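Local coordinates for protein glycosyl transferase (Staphylococcus aureus, PDB 5TZJ) that belongs to the family 2 glycosyltransferases, joining a domain of that family, here with uridine-diphosphate-N-acetylglucosamine bound, to a TarS-type linker domain, at residues V140-S152 and Q244-F256. Numbering follows the deposited sequence.
Sequences VTLLNSRIIYTLS and QILAEFLNRHFSF
Arg252, on helix 239-256 of the TarS-type linker region, reaches across to the 147-149 turn of 3-10 helix in the family 2 glycosyltransferase domain, so this contact joins the two parts of the chain. Its CB lies over one face of the Tyr149 ring, a CH-pi contact 4.0 Å from the centroid. With CG anti to the backbone N (chi1 162°) and a bend at chi2, the chain leaves the ring; CD comes within 3.5 Å of Ile148 O, and NE runs beside Leu151 CD1. That methyl sits over the centre of the guanidinium, 3.5 Å from Arg252 CZ. At the tip NH1 donates to a lone pair of Ile148 O (3.0 Å), the N-H bent to 145°, while NH2 binds a water that also accepts from Leu151 N. The backbone carbonyl and the water thus hold the guanidinium in its rotation.

The Tyr149 ring is layered: Arg146 NH2 stands over its other face, and the Phe256 ring meets it rim to rim, CE2 to CE2 at 3.4 Å, planes at 81°. One turn earlier on the helix, Ile148 CD1 lies against the backbone N (3.4 Å) and CB of Phe249, whose ring edge takes Leu151 CD1. Segment 140-152 ends at Ser152, which touches the bound uridine-diphosphate-N-acetylglucosamine. Leu142 CD1 meets Ile245 CD1, and Leu143 CD2 lies 3.6 Å from Ile245 CG1.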
loop_
_atom_site.group_PDB
_atom_site.type_symbol
_atom_site.label_atom_id
_atom_site.label_comp_id
_atom_site.label_asym_id
_atom_site.label_seq_id
_atom_site.Cartn_x
_atom_site.Cartn_y
_atom_site.Cartn_z
ATOM N N VAL A 140 -11.671 0.988 13.664
ATOM C CA VAL A 140 -10.380 0.345 13.896
ATOM C C VAL A 140 -9.301 1.419 13.888
ATOM O O VAL A 140 -9.479 2.517 13.345
ATOM C CB VAL A 140 -10.040 -0.735 12.834
ATOM C CG1 VAL A 140 -11.065 -1.847 12.849
ATOM C CG2 VAL A 140 -9.957 -0.083 11.431
ATOM N N THR A 141 -8.146 1.069 14.457
ATOM C CA THR A 141 -7.015 1.981 14.534
ATOM C C THR A 141 -5.760 1.328 13.967
ATOM O O THR A 141 -5.684 0.108 13.769
ATOM C CB THR A 141 -6.733 2.451 15.978
ATOM O OG1 THR A 141 -5.947 1.466 16.662
ATOM C CG2 THR A 141 -8.047 2.646 16.762
ATOM N N LEU A 142 -4.775 2.184 13.696
ATOM C CA LEU A 142 -3.477 1.727 13.234
ATOM C C LEU A 142 -2.817 0.806 14.232
ATOM O O LEU A 142 -2.022 -0.045 13.835
ATOM C CB LEU A 142 -2.562 2.920 12.967
ATOM C CG LEU A 142 -2.746 3.659 11.647
ATOM C CD1 LEU A 142 -1.952 4.980 11.633
ATOM C CD2 LEU A 142 -2.329 2.759 10.476
ATOM N N LEU A 143 -3.150 0.933 15.520
ATOM C CA LEU A 143 -2.487 0.153 16.552
ATOM C C LEU A 143 -3.338 -0.981 17.099
ATOM O O LEU A 143 -2.828 -1.779 17.887
ATOM C CB LEU A 143 -2.050 1.059 17.715
ATOM C CG LEU A 143 -1.034 2.166 17.428
ATOM C CD1 LEU A 143 -0.786 2.982 18.700
ATOM C CD2 LEU A 143 0.254 1.566 16.877
ATOM N N ASN A 144 -4.619 -1.087 16.752
ATOM C CA ASN A 144 -5.362 -2.208 17.326
ATOM C C ASN A 144 -5.869 -3.151 16.249
ATOM O O ASN A 144 -6.728 -3.992 16.510
ATOM C CB ASN A 144 -6.495 -1.736 18.247
ATOM C CG ASN A 144 -7.685 -1.125 17.496
ATOM O OD1 ASN A 144 -7.802 -1.190 16.252
ATOM N ND2 ASN A 144 -8.598 -0.539 18.271
ATOM N N SER A 145 -5.343 -3.020 15.036
ATOM C CA SER A 145 -5.791 -3.836 13.925
ATOM C C SER A 145 -4.602 -4.014 12.997
ATOM O O SER A 145 -3.549 -3.405 13.194
ATOM C CB SER A 145 -6.955 -3.170 13.187
ATOM O OG SER A 145 -6.441 -2.067 12.398
ATOM N N ARG A 146 -4.783 -4.826 11.960
ATOM C CA ARG A 146 -3.732 -5.042 10.977
ATOM C C ARG A 146 -3.928 -4.179 9.724
ATOM O O ARG A 146 -3.474 -4.570 8.650
ATOM C CB ARG A 146 -3.670 -6.514 10.566
ATOM C CG ARG A 146 -3.819 -7.505 11.692
ATOM C CD ARG A 146 -2.469 -8.133 12.017
ATOM N NE ARG A 146 -1.853 -8.678 10.817
ATOM C CZ ARG A 146 -0.570 -8.981 10.734
ATOM N NH1 ARG A 146 0.198 -8.821 11.802
ATOM N NH2 ARG A 146 -0.060 -9.441 9.600
ATOM N N ILE A 147 -4.597 -3.028 9.821
ATOM C CA ILE A 147 -4.816 -2.255 8.586
ATOM C C ILE A 147 -3.496 -1.822 7.963
ATOM O O ILE A 147 -3.418 -1.612 6.751
ATOM C CB ILE A 147 -5.712 -1.038 8.822
ATOM C CG1 ILE A 147 -5.113 -0.140 9.914
ATOM C CG2 ILE A 147 -7.144 -1.493 9.142
ATOM C CD1 ILE A 147 -5.800 1.240 9.998
ATOM N N ILE A 148 -2.437 -1.694 8.763
ATOM C CA ILE A 148 -1.181 -1.260 8.186
ATOM C C ILE A 148 -0.602 -2.300 7.227
ATOM O O ILE A 148 0.263 -1.966 6.405
ATOM C CB ILE A 148 -0.214 -0.904 9.326
ATOM C CG1 ILE A 148 0.910 -0.022 8.805
ATOM C CG2 ILE A 148 0.398 -2.166 9.932
ATOM C CD1 ILE A 148 1.730 0.655 9.920
ATOM N N TYR A 149 -1.034 -3.556 7.309
ATOM C CA TYR A 149 -0.625 -4.585 6.366
ATOM C C TYR A 149 -1.345 -4.500 5.021
ATOM O O TYR A 149 -1.033 -5.318 4.146
ATOM C CB TYR A 149 -0.798 -5.964 6.996
ATOM C CG TYR A 149 0.282 -6.142 8.054
ATOM C CD1 TYR A 149 0.121 -5.619 9.329
ATOM C CD2 TYR A 149 1.494 -6.752 7.749
ATOM C CE1 TYR A 149 1.133 -5.743 10.306
ATOM C CE2 TYR A 149 2.531 -6.884 8.736
ATOM C CZ TYR A 149 2.339 -6.350 9.989
ATOM O OH TYR A 149 3.341 -6.432 10.947
ATOM N N THR A 150 -2.238 -3.510 4.813
ATOM C CA THR A 150 -2.844 -3.282 3.498
ATOM C C THR A 150 -2.842 -1.782 3.176
ATOM O O THR A 150 -3.602 -1.007 3.758
ATOM C CB THR A 150 -4.252 -3.906 3.379
ATOM O OG1 THR A 150 -4.773 -3.617 2.066
ATOM C CG2 THR A 150 -5.229 -3.389 4.422
ATOM N N LEU A 151 -1.954 -1.381 2.252
ATOM C CA LEU A 151 -1.771 0.013 1.866
ATOM C C LEU A 151 -2.183 0.278 0.420
ATOM O O LEU A 151 -1.993 1.393 -0.073
ATOM C CB LEU A 151 -0.296 0.444 2.103
ATOM C CG LEU A 151 0.122 0.204 3.556
ATOM C CD1 LEU A 151 1.613 0.558 3.761
ATOM C CD2 LEU A 151 -0.797 1.025 4.445
ATOM N N SER A 152 -2.761 -0.708 -0.260
ATOM C CA SER A 152 -3.212 -0.502 -1.614
ATOM C C SER A 152 -4.334 0.537 -1.614
ATOM O O SER A 152 -4.965 0.794 -0.577
ATOM C CB SER A 152 -3.690 -1.824 -2.196
ATOM O OG SER A 152 -4.872 -2.266 -1.528
ATOM N N GLN A 244 5.015 4.092 17.987
ATOM C CA GLN A 244 4.428 2.760 17.893
ATOM C C GLN A 244 3.913 2.489 16.493
ATOM O O GLN A 244 4.071 1.373 15.986
ATOM C CB GLN A 244 3.296 2.610 18.907
ATOM C CG GLN A 244 3.640 1.649 20.027
ATOM C CD GLN A 244 4.000 0.237 19.503
ATOM O OE1 GLN A 244 3.530 -0.198 18.437
ATOM N NE2 GLN A 244 4.846 -0.463 20.239
ATOM N N ILE A 245 3.305 3.494 15.840
ATOM C CA ILE A 245 2.893 3.313 14.436
ATOM C C ILE A 245 4.107 3.108 13.517
ATOM O O ILE A 245 4.121 2.223 12.645
ATOM C CB ILE A 245 2.014 4.490 13.991
ATOM C CG1 ILE A 245 0.676 4.423 14.738
ATOM C CG2 ILE A 245 1.827 4.551 12.420
ATOM C CD1 ILE A 245 0.017 5.810 14.801
ATOM N N LEU A 246 5.130 3.933 13.662
ATOM C CA LEU A 246 6.350 3.711 12.872
ATOM C C LEU A 246 6.915 2.308 13.081
ATOM O O LEU A 246 7.259 1.624 12.107
ATOM C CB LEU A 246 7.384 4.748 13.230
ATOM C CG LEU A 246 8.636 4.873 12.371
ATOM C CD1 LEU A 246 8.335 4.870 10.827
ATOM C CD2 LEU A 246 9.331 6.222 12.728
ATOM N N ALA A 247 6.982 1.834 14.348
ATOM C CA ALA A 247 7.459 0.478 14.583
ATOM C C ALA A 247 6.613 -0.548 13.846
ATOM O O ALA A 247 7.154 -1.464 13.225
ATOM C CB ALA A 247 7.488 0.159 16.103
ATOM N N GLU A 248 5.278 -0.412 13.891
ATOM C CA GLU A 248 4.428 -1.369 13.179
ATOM C C GLU A 248 4.679 -1.309 11.678
ATOM O O GLU A 248 4.630 -2.349 10.990
ATOM C CB GLU A 248 2.931 -1.114 13.418
ATOM C CG GLU A 248 2.429 -1.597 14.763
ATOM C CD GLU A 248 2.878 -3.027 15.124
ATOM O OE1 GLU A 248 2.787 -3.969 14.263
ATOM O OE2 GLU A 248 3.321 -3.183 16.287
ATOM N N PHE A 249 4.841 -0.094 11.148
ATOM C CA PHE A 249 5.161 0.031 9.732
ATOM C C PHE A 249 6.482 -0.666 9.427
ATOM O O PHE A 249 6.625 -1.316 8.384
ATOM C CB PHE A 249 5.234 1.509 9.286
ATOM C CG PHE A 249 5.573 1.637 7.812
ATOM C CD1 PHE A 249 4.632 1.302 6.847
ATOM C CD2 PHE A 249 6.871 1.904 7.413
ATOM C CE1 PHE A 249 4.954 1.340 5.469
ATOM C CE2 PHE A 249 7.187 1.958 6.041
ATOM C CZ PHE A 249 6.228 1.670 5.086
ATOM N N LEU A 250 7.451 -0.547 10.331
ATOM C CA LEU A 250 8.742 -1.206 10.096
ATOM C C LEU A 250 8.608 -2.736 10.170
ATOM O O LEU A 250 9.226 -3.445 9.377
ATOM C CB LEU A 250 9.777 -0.687 11.095
ATOM C CG LEU A 250 10.174 0.795 10.931
ATOM C CD1 LEU A 250 11.053 1.270 12.133
ATOM C CD2 LEU A 250 10.950 1.008 9.610
ATOM N N ASN A 251 7.770 -3.266 11.091
ATOM C CA ASN A 251 7.537 -4.712 11.129
ATOM C C ASN A 251 6.999 -5.221 9.794
ATOM O O ASN A 251 7.462 -6.244 9.262
ATOM C CB ASN A 251 6.536 -5.062 12.236
ATOM C CG ASN A 251 7.140 -4.940 13.626
ATOM O OD1 ASN A 251 8.369 -4.982 13.822
ATOM N ND2 ASN A 251 6.282 -4.791 14.604
ATOM N N ARG A 252 5.941 -4.557 9.297
ATOM C CA ARG A 252 5.372 -4.878 8.000
ATOM C C ARG A 252 6.439 -4.831 6.906
ATOM O O ARG A 252 6.564 -5.761 6.094
ATOM C CB ARG A 252 4.246 -3.883 7.686
ATOM C CG ARG A 252 3.880 -3.839 6.184
ATOM C CD ARG A 252 3.681 -2.391 5.600
ATOM N NE ARG A 252 3.740 -2.456 4.127
ATOM C CZ ARG A 252 2.714 -2.788 3.352
ATOM N NH1 ARG A 252 1.527 -2.996 3.884
ATOM N NH2 ARG A 252 2.867 -2.879 2.024
ATOM N N HIS A 253 7.172 -3.729 6.854
ATOM C CA HIS A 253 8.068 -3.462 5.712
ATOM C C HIS A 253 9.162 -4.513 5.632
ATOM O O HIS A 253 9.387 -5.118 4.577
ATOM C CB HIS A 253 8.691 -2.089 5.863
ATOM C CG HIS A 253 9.758 -1.803 4.847
ATOM N ND1 HIS A 253 9.453 -1.320 3.594
ATOM C CD2 HIS A 253 11.109 -1.964 4.877
ATOM C CE1 HIS A 253 10.571 -1.184 2.890
ATOM N NE2 HIS A 253 11.595 -1.564 3.644
ATOM N N PHE A 254 9.817 -4.788 6.780
ATOM C CA PHE A 254 10.932 -5.731 6.805
ATOM C C PHE A 254 10.465 -7.162 6.644
ATOM O O PHE A 254 11.273 -8.011 6.233
ATOM C CB PHE A 254 11.759 -5.588 8.117
ATOM C CG PHE A 254 12.777 -4.475 8.058
ATOM C CD1 PHE A 254 12.397 -3.143 8.279
ATOM C CD2 PHE A 254 14.105 -4.764 7.759
ATOM C CE1 PHE A 254 13.321 -2.128 8.202
ATOM C CE2 PHE A 254 15.035 -3.762 7.707
ATOM C CZ PHE A 254 14.663 -2.443 7.914
ATOM N N SER A 255 9.170 -7.439 6.912
ATOM C CA SER A 255 8.634 -8.775 6.719
ATOM C C SER A 255 8.159 -9.017 5.302
ATOM O O SER A 255 8.259 -10.150 4.822
ATOM C CB SER A 255 7.444 -9.058 7.653
ATOM O OG SER A 255 7.800 -8.819 8.989
ATOM N N PHE A 256 7.587 -7.995 4.627
ATOM C CA PHE A 256 6.872 -8.283 3.399
ATOM C C PHE A 256 7.411 -7.565 2.183
ATOM O O PHE A 256 7.118 -7.990 1.070
ATOM C CB PHE A 256 5.374 -7.999 3.577
ATOM C CG PHE A 256 4.744 -8.919 4.572
ATOM C CD1 PHE A 256 4.798 -10.290 4.376
ATOM C CD2 PHE A 256 4.193 -8.442 5.748
ATOM C CE1 PHE A 256 4.254 -11.185 5.315
ATOM C CE2 PHE A 256 3.648 -9.317 6.673
ATOM C CZ PHE A 256 3.681 -10.690 6.451
HETATM O O HOH W 1 0.112 -3.439 1.092
#